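Local coordinates for protein putative diguanylate cyclase (GGDEF) with PAS/PAC domain (Rhodopseudomonas palustris, PDB 3LIF) that probably makes cyclic di-GMP from two GTP through its GGDEF domain, and is represented here by its extracellular PDC-fold sensor domain, at residues A[28-33]-A[227-232]; A[69-75]-A[144-150]; A[162-167]-A[236-240]. One frame throughout, in Å; residues are numbered along the deposited sequence. Where two conformers were deposited one is given.

Interaction 1: residues A[28-33]-A[227-232]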
loop_
_atom_site.group_PDB
_atom_site.type_symbol
_atom_site.label_atom_id
_atom_site.label_comp_id
_atom_site.label_asym_id
_atom_site.label_seq_id
_atom_site.Cartn_x
_atom_site.Cartn_y
_atom_site.Cartn_z
ATOM N N ALA A 28 6.438 5.656 -2.602
ATOM C CA ALA A 28 5.682 4.793 -1.718
ATOM C C ALA A 28 6.055 5.253 -0.345
ATOM O O ALA A 28 5.185 5.612 0.461
ATOM C CB ALA A 28 6.020 3.333 -1.903
ATOM N N THR A 29 7.351 5.298 -0.079
ATOM C CA THR A 29 7.758 5.738 1.234
ATOM C C THR A 29 7.057 7.041 1.623
ATOM O O THR A 29 6.465 7.144 2.684
ATOM C CB THR A 29 9.249 5.895 1.398
ATOM O OG1 THR A 29 9.904 4.624 1.212
ATOM C CG2 THR A 29 9.512 6.382 2.819
ATOM N N HIS A 30 7.087 8.034 0.766
ATOM C CA HIS A 30 6.536 9.334 1.139
ATOM C C HIS A 30 5.025 9.210 1.356
ATOM O O HIS A 30 4.487 9.820 2.291
ATOM C CB HIS A 30 6.829 10.457 0.101
ATOM C CG HIS A 30 8.275 10.855 -0.018
ATOM N ND1 HIS A 30 9.162 10.800 1.039
ATOM C CD2 HIS A 30 8.979 11.336 -1.077
ATOM C CE1 HIS A 30 10.353 11.205 0.629
ATOM N NE2 HIS A 30 10.266 11.537 -0.650
ATOM N N THR A 31 4.341 8.432 0.504
ATOM C CA THR A 31 2.880 8.302 0.631
ATOM C C THR A 31 2.460 7.620 1.947
ATOM O O THR A 31 1.623 8.128 2.681
ATOM C CB THR A 31 2.313 7.495 -0.475
ATOM O OG1 THR A 31 2.659 8.106 -1.727
ATOM C CG2 THR A 31 0.813 7.413 -0.326
ATOM N N PHE A 32 3.060 6.483 2.260
ATOM C CA PHE A 32 2.783 5.882 3.562
ATOM C C PHE A 32 3.169 6.779 4.734
ATOM O O PHE A 32 2.418 6.854 5.713
ATOM C CB PHE A 32 3.339 4.452 3.672
ATOM C CG PHE A 32 2.532 3.477 2.871
ATOM C CD1 PHE A 32 2.759 3.318 1.514
ATOM C CD2 PHE A 32 1.474 2.781 3.452
ATOM C CE1 PHE A 32 1.971 2.449 0.754
ATOM C CE2 PHE A 32 0.725 1.885 2.703
ATOM C CZ PHE A 32 0.944 1.749 1.357
ATOM N N GLN A 33 4.304 7.480 4.623
ATOM C CA GLN A 33 4.765 8.357 5.674
ATOM C C GLN A 33 3.671 9.391 5.892
ATOM O O GLN A 33 3.268 9.690 7.003
ATOM C CB GLN A 33 5.955 9.089 5.159
ATOM C CG GLN A 33 6.815 9.702 6.205
ATOM C CD GLN A 33 8.087 8.861 6.299
ATOM O OE1 GLN A 33 9.162 9.306 5.873
ATOM N NE2 GLN A 33 7.964 7.612 6.805
ATOM N N VAL A 227 10.891 -1.027 -0.854
ATOM C CA VAL A 227 10.482 0.286 -0.480
ATOM C C VAL A 227 11.041 0.654 0.917
ATOM O O VAL A 227 10.776 0.054 1.950
ATOM C CB VAL A 227 8.968 0.356 -0.460
ATOM C CG1 VAL A 227 8.470 1.624 0.330
ATOM C CG2 VAL A 227 8.436 0.242 -1.844
ATOM N N SER A 228 11.830 1.684 0.952
ATOM C CA SER A 228 12.371 2.048 2.231
ATOM C C SER A 228 11.300 2.277 3.360
ATOM O O SER A 228 10.296 2.978 3.162
ATOM C CB SER A 228 13.293 3.243 2.051
ATOM O OG SER A 228 13.411 3.845 3.297
ATOM N N ARG A 229 11.523 1.648 4.522
ATOM C CA ARG A 229 10.790 1.985 5.730
ATOM C C ARG A 229 9.383 1.337 5.868
ATOM O O ARG A 229 8.679 1.613 6.862
ATOM C CB ARG A 229 10.708 3.516 5.812
ATOM C CG ARG A 229 11.034 4.093 7.175
ATOM C CD ARG A 229 11.888 5.348 7.155
ATOM N NE ARG A 229 11.122 6.550 6.879
ATOM C CZ ARG A 229 11.418 7.387 5.891
ATOM N NH1 ARG A 229 12.449 7.130 5.089
ATOM N NH2 ARG A 229 10.689 8.471 5.688
ATOM N N TYR A 230 8.957 0.521 4.888
ATOM C CA TYR A 230 7.701 -0.263 4.930
ATOM C C TYR A 230 7.925 -1.579 4.191
ATOM O O TYR A 230 8.659 -1.590 3.218
ATOM C CB TYR A 230 6.530 0.484 4.265
ATOM C CG TYR A 230 6.308 1.794 4.916
ATOM C CD1 TYR A 230 5.519 1.883 6.067
ATOM C CD2 TYR A 230 6.945 2.954 4.450
ATOM C CE1 TYR A 230 5.345 3.061 6.722
ATOM C CE2 TYR A 230 6.773 4.184 5.135
ATOM C CZ TYR A 230 5.975 4.218 6.281
ATOM O OH TYR A 230 5.736 5.396 6.972
ATOM N N PRO A 231 7.275 -2.688 4.627
ATOM C CA PRO A 231 7.461 -3.971 3.909
ATOM C C PRO A 231 6.753 -4.015 2.517
ATOM O O PRO A 231 5.836 -4.827 2.292
ATOM C CB PRO A 231 6.813 -4.979 4.843
ATOM C CG PRO A 231 5.676 -4.179 5.538
ATOM C CD PRO A 231 6.218 -2.756 5.665
ATOM N N LEU A 232 7.160 -3.134 1.605
ATOM C CA LEU A 232 6.573 -3.068 0.264
ATOM C C LEU A 232 7.703 -3.222 -0.771
ATOM O O LEU A 232 8.855 -2.982 -0.450
ATOM C CB LEU A 232 5.867 -1.725 0.090
ATOM C CG LEU A 232 4.782 -1.480 1.137
ATOM C CD1 LEU A 232 4.156 -0.091 1.011
ATOM C CD2 LEU A 232 3.677 -2.536 0.998
HETATM O O HOH W 1 11.642 3.928 -0.648
#

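Interaction 2: residues A[69-75]-A[144-150]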
loop_
_atom_site.group_PDB
_atom_site.type_symbol
_atom_site.label_atom_id
_atom_site.label_comp_id
_atom_site.label_asym_id
_atom_site.label_seq_id
_atom_site.Cartn_x
_atom_site.Cartn_y
_atom_site.Cartn_z
ATOM N N GLN A 69 -4.477 9.800 -0.557
ATOM C CA GLN A 69 -4.153 8.365 -0.491
ATOM C C GLN A 69 -5.005 7.465 0.469
ATOM O O GLN A 69 -4.823 6.217 0.507
ATOM C CB GLN A 69 -2.692 8.159 -0.177
ATOM C CG GLN A 69 -2.377 8.469 1.234
ATOM C CD GLN A 69 -1.800 9.908 1.408
ATOM O OE1 GLN A 69 -2.443 10.912 1.041
ATOM N NE2 GLN A 69 -0.567 9.989 1.958
ATOM N N LEU A 70 -5.904 8.084 1.239
ATOM C CA LEU A 70 -6.710 7.378 2.212
ATOM C C LEU A 70 -8.126 7.555 1.789
ATOM O O LEU A 70 -8.550 8.651 1.571
ATOM C CB LEU A 70 -6.510 8.003 3.562
ATOM C CG LEU A 70 -5.102 7.804 4.126
ATOM C CD1 LEU A 70 -5.094 8.160 5.596
ATOM C CD2 LEU A 70 -4.617 6.363 3.973
ATOM N N SER A 71 -8.874 6.492 1.588
ATOM C CA SER A 71 -10.272 6.661 1.190
ATOM C C SER A 71 -11.107 7.097 2.364
ATOM O O SER A 71 -12.001 7.861 2.202
ATOM C CB SER A 71 -10.849 5.347 0.705
ATOM O OG SER A 71 -10.340 5.065 -0.586
ATOM N N ASP A 72 -10.829 6.558 3.541
ATOM C CA ASP A 72 -11.660 6.779 4.701
ATOM C C ASP A 72 -10.901 6.386 5.951
ATOM O O ASP A 72 -9.812 5.780 5.853
ATOM C CB ASP A 72 -12.960 6.027 4.592
ATOM C CG ASP A 72 -12.747 4.568 4.370
ATOM O OD1 ASP A 72 -11.644 4.074 4.756
ATOM O OD2 ASP A 72 -13.667 3.927 3.799
ATOM N N VAL A 73 -11.434 6.766 7.111
ATOM C CA VAL A 73 -10.749 6.547 8.397
ATOM C C VAL A 73 -11.737 6.131 9.499
ATOM O O VAL A 73 -12.880 6.649 9.596
ATOM C CB VAL A 73 -10.064 7.851 8.877
ATOM C CG1 VAL A 73 -9.287 7.604 10.163
ATOM C CG2 VAL A 73 -9.174 8.363 7.778
ATOM N N ALA A 74 -11.336 5.223 10.363
ATOM C CA ALA A 74 -12.291 4.910 11.367
ATOM C C ALA A 74 -11.585 4.596 12.662
ATOM O O ALA A 74 -10.375 4.318 12.659
ATOM C CB ALA A 74 -13.259 3.808 10.930
ATOM N N ILE A 75 -12.375 4.700 13.751
ATOM C CA ILE A 75 -11.967 4.339 15.068
ATOM C C ILE A 75 -12.731 3.111 15.586
ATOM O O ILE A 75 -13.947 2.992 15.377
ATOM C CB ILE A 75 -12.266 5.466 16.000
ATOM C CG1 ILE A 75 -11.816 6.769 15.349
ATOM C CG2 ILE A 75 -11.527 5.205 17.358
ATOM C CD1 ILE A 75 -10.323 7.071 15.542
ATOM N N VAL A 144 -7.871 1.630 18.190
ATOM C CA VAL A 144 -7.489 1.301 16.803
ATOM C C VAL A 144 -7.968 2.414 15.900
ATOM O O VAL A 144 -9.168 2.764 15.976
ATOM C CB VAL A 144 -7.723 -0.106 16.251
ATOM C CG1 VAL A 144 -7.323 -0.083 14.803
ATOM C CG2 VAL A 144 -6.821 -1.119 16.934
ATOM N N VAL A 145 -7.049 3.049 15.146
ATOM C CA VAL A 145 -7.458 3.860 13.952
ATOM C C VAL A 145 -7.045 3.017 12.769
ATOM O O VAL A 145 -5.903 2.498 12.750
ATOM C CB VAL A 145 -6.589 5.102 13.640
ATOM C CG1 VAL A 145 -7.427 6.298 13.322
ATOM C CG2 VAL A 145 -5.482 5.334 14.642
ATOM N N VAL A 146 -7.889 2.954 11.755
ATOM C CA VAL A 146 -7.612 2.176 10.562
ATOM C C VAL A 146 -7.963 3.132 9.465
ATOM O O VAL A 146 -8.983 3.832 9.594
ATOM C CB VAL A 146 -8.757 1.148 10.238
ATOM C CG1 VAL A 146 -8.222 -0.118 9.569
ATOM C CG2 VAL A 146 -9.686 0.892 11.418
ATOM N N ALA A 147 -7.236 3.100 8.357
ATOM C CA ALA A 147 -7.696 3.844 7.197
ATOM C C ALA A 147 -7.424 3.028 5.952
ATOM O O ALA A 147 -6.461 2.216 5.904
ATOM C CB ALA A 147 -7.040 5.184 7.118
ATOM N N THR A 148 -8.293 3.199 4.968
ATOM C CA THR A 148 -8.191 2.415 3.759
ATOM C C THR A 148 -7.250 3.062 2.753
ATOM O O THR A 148 -7.377 4.256 2.432
ATOM C CB THR A 148 -9.537 2.337 3.060
ATOM O OG1 THR A 148 -10.465 1.756 3.960
ATOM C CG2 THR A 148 -9.413 1.479 1.848
ATOM N N ILE A 149 -6.312 2.284 2.242
ATOM C CA ILE A 149 -5.388 2.862 1.288
ATOM C C ILE A 149 -6.141 3.109 0.011
ATOM O O ILE A 149 -6.774 2.194 -0.463
ATOM C CB ILE A 149 -4.229 1.925 1.051
ATOM C CG1 ILE A 149 -3.295 2.034 2.246
ATOM C CG2 ILE A 149 -3.491 2.285 -0.259
ATOM C CD1 ILE A 149 -2.428 0.799 2.401
ATOM N N GLU A 150 -6.094 4.322 -0.544
ATOM C CA GLU A 150 -6.778 4.572 -1.836
ATOM C C GLU A 150 -5.917 4.036 -3.006
ATOM O O GLU A 150 -4.909 4.663 -3.430
ATOM C CB GLU A 150 -7.028 6.060 -2.053
ATOM C CG GLU A 150 -7.671 6.355 -3.386
ATOM C CD GLU A 150 -9.194 6.283 -3.281
ATOM O OE1 GLU A 150 -9.811 7.122 -2.566
ATOM O OE2 GLU A 150 -9.801 5.404 -3.926
HETATM O O HOH W 2 -12.739 1.373 3.043
#

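Interaction 3: residues A[162-167]-A[236-240]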
loop_
_atom_site.group_PDB
_atom_site.type_symbol
_atom_site.label_atom_id
_atom_site.label_comp_id
_atom_site.label_asym_id
_atom_site.label_seq_id
_atom_site.Cartn_x
_atom_site.Cartn_y
_atom_site.Cartn_z
ATOM N N ASP A 162 5.894 7.149 -19.219
ATOM C CA ASP A 162 5.976 6.566 -20.544
ATOM C C ASP A 162 6.879 5.321 -20.658
ATOM O O ASP A 162 8.117 5.406 -20.630
ATOM C CB ASP A 162 6.328 7.606 -21.608
ATOM C CG ASP A 162 5.784 7.194 -22.969
ATOM O OD1 ASP A 162 5.083 6.132 -23.009
ATOM O OD2 ASP A 162 6.054 7.890 -23.980
ATOM N N LEU A 163 6.249 4.165 -20.808
ATOM C CA LEU A 163 6.980 2.919 -20.696
ATOM C C LEU A 163 6.861 2.018 -21.904
ATOM O O LEU A 163 7.227 0.827 -21.845
ATOM C CB LEU A 163 6.421 2.131 -19.517
ATOM C CG LEU A 163 7.130 2.111 -18.174
ATOM C CD1 LEU A 163 8.553 2.683 -18.251
ATOM C CD2 LEU A 163 6.290 2.916 -17.269
ATOM N N GLY A 164 6.282 2.550 -22.968
ATOM C CA GLY A 164 6.018 1.751 -24.154
ATOM C C GLY A 164 4.811 0.856 -23.969
ATOM O O GLY A 164 4.334 0.631 -22.866
ATOM N N PRO A 165 4.324 0.303 -25.066
ATOM C CA PRO A 165 3.269 -0.697 -24.804
ATOM C C PRO A 165 3.913 -1.741 -23.915
ATOM O O PRO A 165 5.150 -1.853 -23.885
ATOM C CB PRO A 165 3.065 -1.341 -26.178
ATOM C CG PRO A 165 4.569 -1.335 -26.781
ATOM C CD PRO A 165 5.165 0.003 -26.256
ATOM N N GLY A 166 3.143 -2.552 -23.222
ATOM C CA GLY A 166 3.807 -3.567 -22.412
ATOM C C GLY A 166 4.381 -3.044 -21.107
ATOM O O GLY A 166 4.805 -3.840 -20.272
ATOM N N GLY A 167 4.406 -1.717 -20.931
ATOM C CA GLY A 167 4.943 -1.088 -19.724
ATOM C C GLY A 167 4.062 -1.406 -18.525
ATOM O O GLY A 167 2.852 -1.561 -18.659
ATOM N N VAL A 236 9.053 -2.081 -11.906
ATOM C CA VAL A 236 8.760 -1.468 -13.225
ATOM C C VAL A 236 9.217 -2.429 -14.274
ATOM O O VAL A 236 10.338 -2.914 -14.200
ATOM C CB VAL A 236 9.681 -0.292 -13.604
ATOM C CG1 VAL A 236 8.888 0.772 -14.273
ATOM C CG2 VAL A 236 10.420 0.267 -12.477
ATOM N N ALA A 237 8.414 -2.621 -15.310
ATOM C CA ALA A 237 8.789 -3.508 -16.410
ATOM C C ALA A 237 8.427 -2.918 -17.759
ATOM O O ALA A 237 7.510 -2.106 -17.859
ATOM C CB ALA A 237 8.130 -4.826 -16.256
ATOM N N ARG A 238 9.181 -3.307 -18.785
ATOM C CA ARG A 238 8.835 -3.023 -20.189
ATOM C C ARG A 238 9.242 -4.152 -21.117
ATOM O O ARG A 238 10.255 -4.792 -20.898
ATOM C CB ARG A 238 9.398 -1.665 -20.680
ATOM C CG ARG A 238 10.902 -1.480 -20.776
ATOM C CD ARG A 238 11.298 -0.335 -21.800
ATOM N NE ARG A 238 11.108 1.070 -21.346
ATOM C CZ ARG A 238 12.091 1.892 -20.899
ATOM N NH1 ARG A 238 13.363 1.507 -20.827
ATOM N NH2 ARG A 238 11.827 3.127 -20.504
ATOM N N THR A 239 8.429 -4.420 -22.137
ATOM C CA THR A 239 8.843 -5.323 -23.206
ATOM C C THR A 239 10.030 -4.686 -23.855
ATOM O O THR A 239 10.152 -3.472 -23.888
ATOM C CB THR A 239 7.744 -5.594 -24.274
ATOM O OG1 THR A 239 7.118 -4.376 -24.628
ATOM C CG2 THR A 239 6.662 -6.485 -23.741
ATOM N N GLU A 240 10.932 -5.526 -24.338
ATOM C CA GLU A 240 12.152 -5.040 -24.954
ATOM C C GLU A 240 11.934 -4.398 -26.316
ATOM O O GLU A 240 12.418 -3.288 -26.550
ATOM C CB GLU A 240 13.145 -6.155 -25.176
ATOM C CG GLU A 240 14.126 -5.717 -26.243
ATOM C CD GLU A 240 15.301 -6.645 -26.372
ATOM O OE1 GLU A 240 15.449 -7.550 -25.501
ATOM O OE2 GLU A 240 16.077 -6.461 -27.341
#

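Interaction 1: residues A[28-33]-A[227-232]
The type II beta turn Val227–Tyr230 lies in the hairpin loop that connects strands 219-226 and 232-239 of the second PAS-like sheet of this PDC-fold sensor, and packs through Tyr230 on Thr29 and Phe32 of the long helix 5-47. The polar grip is at Thr29. With OG1 anti to the carbonyl carbon (chi1 -62°), Thr29 OG1 donates to Ser228 O at 2.6 Å, in the carbonyl plane and on a lone pair. A water closes the loop, donating to Thr29 OG1 and accepting from Ser228 N. Beside this polar edge the packing is apolar. Ala28 CB meets Val227 CG1 at 3.7 Å. Phe32 CB stands over the centre of the Tyr230 ring in a CH-pi contact, 3.7 Å from the centroid and 11° off the normal, while the two rings themselves meet obliquely, their planes 39° apart. Phe32 and Leu232 both also touch Ile114 of strand 113-119, which belongs to the other sheet, so the hairpin end lies where the two sheet modules meet. Leu232 CD1 covers one face of the Phe32 ring, 3.8 Å from its centroid.

Interaction 2: residues A[69-75]-A[144-150]
Thr148 OG1 donates to the syn lone pair of Asp72 OD1 at 2.7 Å. Asp72 CG sits between its own backbone N and carbonyl carbon (chi1 56°), which brings the carboxylate back across the strand to Thr148. A water donates to both Asp72 OD2 and Thr148 OG1, and Asp72 OD2 is also hydrogen-bonded to Thr122 OG1. The backbones join here too: Thr148 N donates a hydrogen bond to Asp72 O at 3.1 Å, Thr148 O accepts one from Ser71 N at 2.8 Å, and Glu150 N points almost straight at Gln69 O (176° at the hydrogen). Replacing Asp72 by an alanine would probably leave the hydroxyls of Thr148 and Thr122 without this shared acceptor. Between Leu70 and Val73 the antiparallel register slips by one residue, a beta bulge; beyond it Ala74 and Val146 form a regular hydrogen-bonded pair, Ala74 N to Val146 O at 2.8 Å. Val73, Ile75, Val145 and Ala147 share one face, where Ile75 CD1 meets Val145 CG1 at 3.7 Å, side by side, and Ile42 of helix 5-47 packs against both and Val73. Two neighbouring strands of the first PAS-like sheet are thus joined by side-chain polar bonds at the bulge, main-chain hydrogen bonds beyond it and branched aliphatics against the helix.

Interaction 3: residues A[162-167]-A[236-240]
The guanidinium of Arg238 turns an edge to the 162-167 loop. Leu163 O lies in its plane, 3.9 Å from Arg238 NE, and Asp162 O is near the plane too but farther off, nearest to NH2. Leu163 CD1 is 4.0 Å from Arg238 NH2, beyond the rim and off the plane, and the two side chains cross at about a right angle. The closest approach to the Leu163 carbonyl is made not by the charged group but by the aliphatic base of the arginine, with Arg238 CB 3.5 Å from Leu163 O. Arg238 places CG between its backbone N and carbonyl carbon (chi1 65°) and then bends at chi3, which carries the guanidinium past the loop to helix 5-47; there NH1 makes a weak hydrogen bond to Ser13 and NH2 a long, weak ion pair with Glu16. The loop itself leads from helix 151-158 into strand 168-173 of the second PAS-like sheet, and it ends in a type II beta turn, Gly164–Gly167, closed by Gly167 N to Gly164 O at 3.0 Å. Pro165 and Gly166 hold the two central positions of the turn. The site of Gly166 leaves no room for a CB, hemmed in by the Thr239 hydroxyl and the carbonyl oxygen of Pro165. Thr239 OG1 donates weakly to Pro165 O at 3.3 Å. Past the turn the chain comes alongside strand 232-239: Gly167 CA makes a CA-H...O contact with Ala237 O, 3.3 Å long, and the backbone pairing continues from Ala237 to Ser168. The carbonyl oxygen of Gly166 takes a hydrogen bond from Lys220 of the adjoining strand 219-226. On the apolar side Leu163 CD1 reaches Val236 CG1 only loosely, at 4.4 Å, and Val236 rests in turn on Leu20 and Leu24 of helix 5-47.

Helix 5-47 runs past both five-stranded antiparallel sheets of the PDC fold and touches residues of all three contacts. Interaction 2 lies in the first sheet and interaction 3 in the second, on opposite sides of the chain's centre, with centres about 32 Å apart. Interaction 1 lies between, its centre about 16 Å from that of interaction 2, which it touches through Thr31 O with Gln69 NE2 and Phe32 with Ile149, and 24 Å from that of interaction 3. Along the chain interaction 1 spans interaction 2 and crosses interaction 3: 162-167 falls between its segments, 236-240 after them on strand 232-239. One long helix thus carries both sensor modules, with interaction 1 probably steadying their junction.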